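Local coordinates for VAO-type flavoprotein oxidase VAO615 (Myceliophthora thermophila, PDB 6F72), which carries one bicovalently bound FAD and is probably an oxidase that reacts rapidly with molecular oxygen once reduced, its substrate still unidentified, at residues A[525-530]-A[534-539]. Sequence-based numbering, arbitrary orientation.
Sequences ANWKES and DNYARL
Trp-527 and Lys-528 both meet the ring of Tyr-536 where two successive helices, 527-532 and 536-546, are joined by a short turn in the berberine-bridge-enzyme-like (BBE) C-terminal region. Asn-526 sits at the N-cap position of the first helix; its ND2 donates a weak but nearly straight bond to OE2 of Glu-529, 3.2 Å away. Trp-527 turns its CG between its own backbone N and carbonyl carbon (chi1 61°), which leaves the benzo edge of the indole leading: Trp-527 CH2 comes to 4.1 Å from Tyr-536 OH, which lies near the indole plane, while Trp-527 CZ3 approaches Tyr-536 CE1 at 4.4 Å. The wide, apolar benzo edge suits this approach to the phenol ring; the Trp-527 side chain, which also touches Ser-560, is about 12 Å from the bound FAD. Lys-528 provides most of the cover on this side. Its methylenes cross one face of the phenol ring, Lys-528 CG standing 3.8 Å from the Tyr-536 ring centroid and only 1° off the normal, a CH-pi contact; a long aliphatic stem suits a flat ring, and its ammonium group can stay at the surface. Tyrosine fits the buried position because its ring packs under the Lys-528 stem and beside Trp-527 while its hydroxyl hydrogen-bonds Gly-559 N and, weakly, Glu-561 OE1. A leucine in place of Tyr-536 would probably leave Gly-559 N without this partner and deprive the lysine stem of its flat support. A bend at chi3 (-87°) lays Lys-528 CE against Tyr-536 CE2 at 3.6 Å.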
loop_
_atom_site.group_PDB
_atom_site.type_symbol
_atom_site.label_atom_id
_atom_site.label_comp_id
_atom_site.label_asym_id
_atom_site.label_seq_id
_atom_site.Cartn_x
_atom_site.Cartn_y
_atom_site.Cartn_z
ATOM N N ALA A 525 10.496 8.283 12.908
ATOM C CA ALA A 525 11.636 9.185 12.806
ATOM C C ALA A 525 12.752 8.687 11.880
ATOM O O ALA A 525 13.383 9.507 11.210
ATOM C CB ALA A 525 12.191 9.493 14.194
ATOM N N ASN A 526 12.977 7.365 11.864
ATOM C CA ASN A 526 14.107 6.727 11.147
ATOM C C ASN A 526 13.725 6.295 9.708
ATOM O O ASN A 526 14.329 5.357 9.147
ATOM C CB ASN A 526 14.688 5.541 11.963
ATOM C CG ASN A 526 16.056 5.061 11.440
ATOM O OD1 ASN A 526 16.872 5.861 10.968
ATOM N ND2 ASN A 526 16.307 3.749 11.519
ATOM N N TRP A 527 12.754 6.993 9.110
ATOM C CA TRP A 527 12.216 6.629 7.790
ATOM C C TRP A 527 13.277 6.516 6.690
ATOM O O TRP A 527 13.215 5.590 5.896
ATOM C CB TRP A 527 11.084 7.583 7.332
ATOM C CG TRP A 527 11.522 9.002 7.202
ATOM C CD1 TRP A 527 11.534 9.945 8.186
ATOM C CD2 TRP A 527 12.020 9.645 6.027
ATOM N NE1 TRP A 527 12.016 11.133 7.710
ATOM C CE2 TRP A 527 12.322 10.983 6.382
ATOM C CE3 TRP A 527 12.245 9.226 4.706
ATOM C CZ2 TRP A 527 12.839 11.912 5.464
ATOM C CZ3 TRP A 527 12.767 10.150 3.789
ATOM C CH2 TRP A 527 13.051 11.482 4.178
ATOM N N LYS A 528 14.221 7.457 6.648
ATOM C CA LYS A 528 15.184 7.562 5.556
ATOM C C LYS A 528 16.049 6.308 5.462
ATOM O O LYS A 528 16.118 5.660 4.406
ATOM C CB LYS A 528 16.058 8.816 5.713
ATOM C CG LYS A 528 16.934 9.107 4.494
ATOM C CD LYS A 528 17.868 10.286 4.718
ATOM C CE LYS A 528 17.186 11.597 4.355
ATOM N NZ LYS A 528 18.016 12.780 4.694
ATOM N N GLU A 529 16.693 5.975 6.583
ATOM C CA GLU A 529 17.537 4.803 6.670
ATOM C C GLU A 529 16.715 3.529 6.523
ATOM O O GLU A 529 17.144 2.594 5.853
ATOM C CB GLU A 529 18.336 4.815 7.978
ATOM C CG GLU A 529 19.091 3.538 8.291
ATOM C CD GLU A 529 19.580 3.511 9.727
ATOM O OE1 GLU A 529 20.387 4.404 10.104
ATOM O OE2 GLU A 529 19.162 2.598 10.493
ATOM N N SER A 530 15.532 3.493 7.118
ATOM C CA SER A 530 14.788 2.250 7.138
ATOM C C SER A 530 14.037 1.952 5.836
ATOM O O SER A 530 13.945 0.787 5.427
ATOM C CB SER A 530 13.853 2.210 8.321
ATOM O OG SER A 530 13.471 0.874 8.547
ATOM N N ASP A 534 20.915 2.130 1.765
ATOM C CA ASP A 534 22.053 2.626 0.991
ATOM C C ASP A 534 21.648 3.173 -0.390
ATOM O O ASP A 534 22.329 4.052 -0.904
ATOM C CB ASP A 534 23.186 1.572 0.897
ATOM C CG ASP A 534 23.747 1.185 2.268
ATOM O OD1 ASP A 534 23.931 2.086 3.115
ATOM O OD2 ASP A 534 24.004 -0.025 2.505
ATOM N N ASN A 535 20.530 2.697 -0.948
ATOM C CA ASN A 535 19.966 3.228 -2.208
ATOM C C ASN A 535 19.618 4.711 -2.220
ATOM O O ASN A 535 19.452 5.284 -3.295
ATOM C CB ASN A 535 18.718 2.457 -2.638
ATOM C CG ASN A 535 19.042 1.144 -3.302
ATOM O OD1 ASN A 535 20.149 0.939 -3.823
ATOM N ND2 ASN A 535 18.069 0.239 -3.296
ATOM N N TYR A 536 19.514 5.318 -1.036
ATOM C CA TYR A 536 19.014 6.687 -0.909
ATOM C C TYR A 536 19.790 7.751 -1.690
ATOM O O TYR A 536 19.168 8.618 -2.308
ATOM C CB TYR A 536 18.823 7.115 0.563
ATOM C CG TYR A 536 17.927 8.327 0.666
ATOM C CD1 TYR A 536 16.538 8.179 0.613
ATOM C CD2 TYR A 536 18.462 9.621 0.775
ATOM C CE1 TYR A 536 15.700 9.277 0.670
ATOM C CE2 TYR A 536 17.627 10.731 0.840
ATOM C CZ TYR A 536 16.252 10.547 0.786
ATOM O OH TYR A 536 15.396 11.627 0.856
ATOM N N ALA A 537 21.121 7.684 -1.676
ATOM C CA ALA A 537 21.940 8.661 -2.405
ATOM C C ALA A 537 21.591 8.659 -3.900
ATOM O O ALA A 537 21.432 9.729 -4.499
ATOM C CB ALA A 537 23.422 8.395 -2.195
ATOM N N ARG A 538 21.442 7.459 -4.471
ATOM C CA ARG A 538 21.167 7.301 -5.901
ATOM C C ARG A 538 19.729 7.684 -6.237
ATOM O O ARG A 538 19.484 8.317 -7.269
ATOM C CB ARG A 538 21.468 5.891 -6.411
ATOM C CG ARG A 538 21.623 5.866 -7.924
ATOM C CD ARG A 538 21.542 4.477 -8.518
ATOM N NE ARG A 538 21.273 4.587 -9.946
ATOM C CZ ARG A 538 20.886 3.586 -10.731
ATOM N NH1 ARG A 538 20.721 2.363 -10.235
ATOM N NH2 ARG A 538 20.673 3.816 -12.024
ATOM N N LEU A 539 18.801 7.291 -5.365
ATOM C CA LEU A 539 17.408 7.731 -5.445
ATOM C C LEU A 539 17.307 9.252 -5.428
ATOM O O LEU A 539 16.502 9.832 -6.161
ATOM C CB LEU A 539 16.577 7.091 -4.336
ATOM C CG LEU A 539 16.283 5.597 -4.510
ATOM C CD1 LEU A 539 15.801 4.946 -3.223
ATOM C CD2 LEU A 539 15.293 5.340 -5.643
#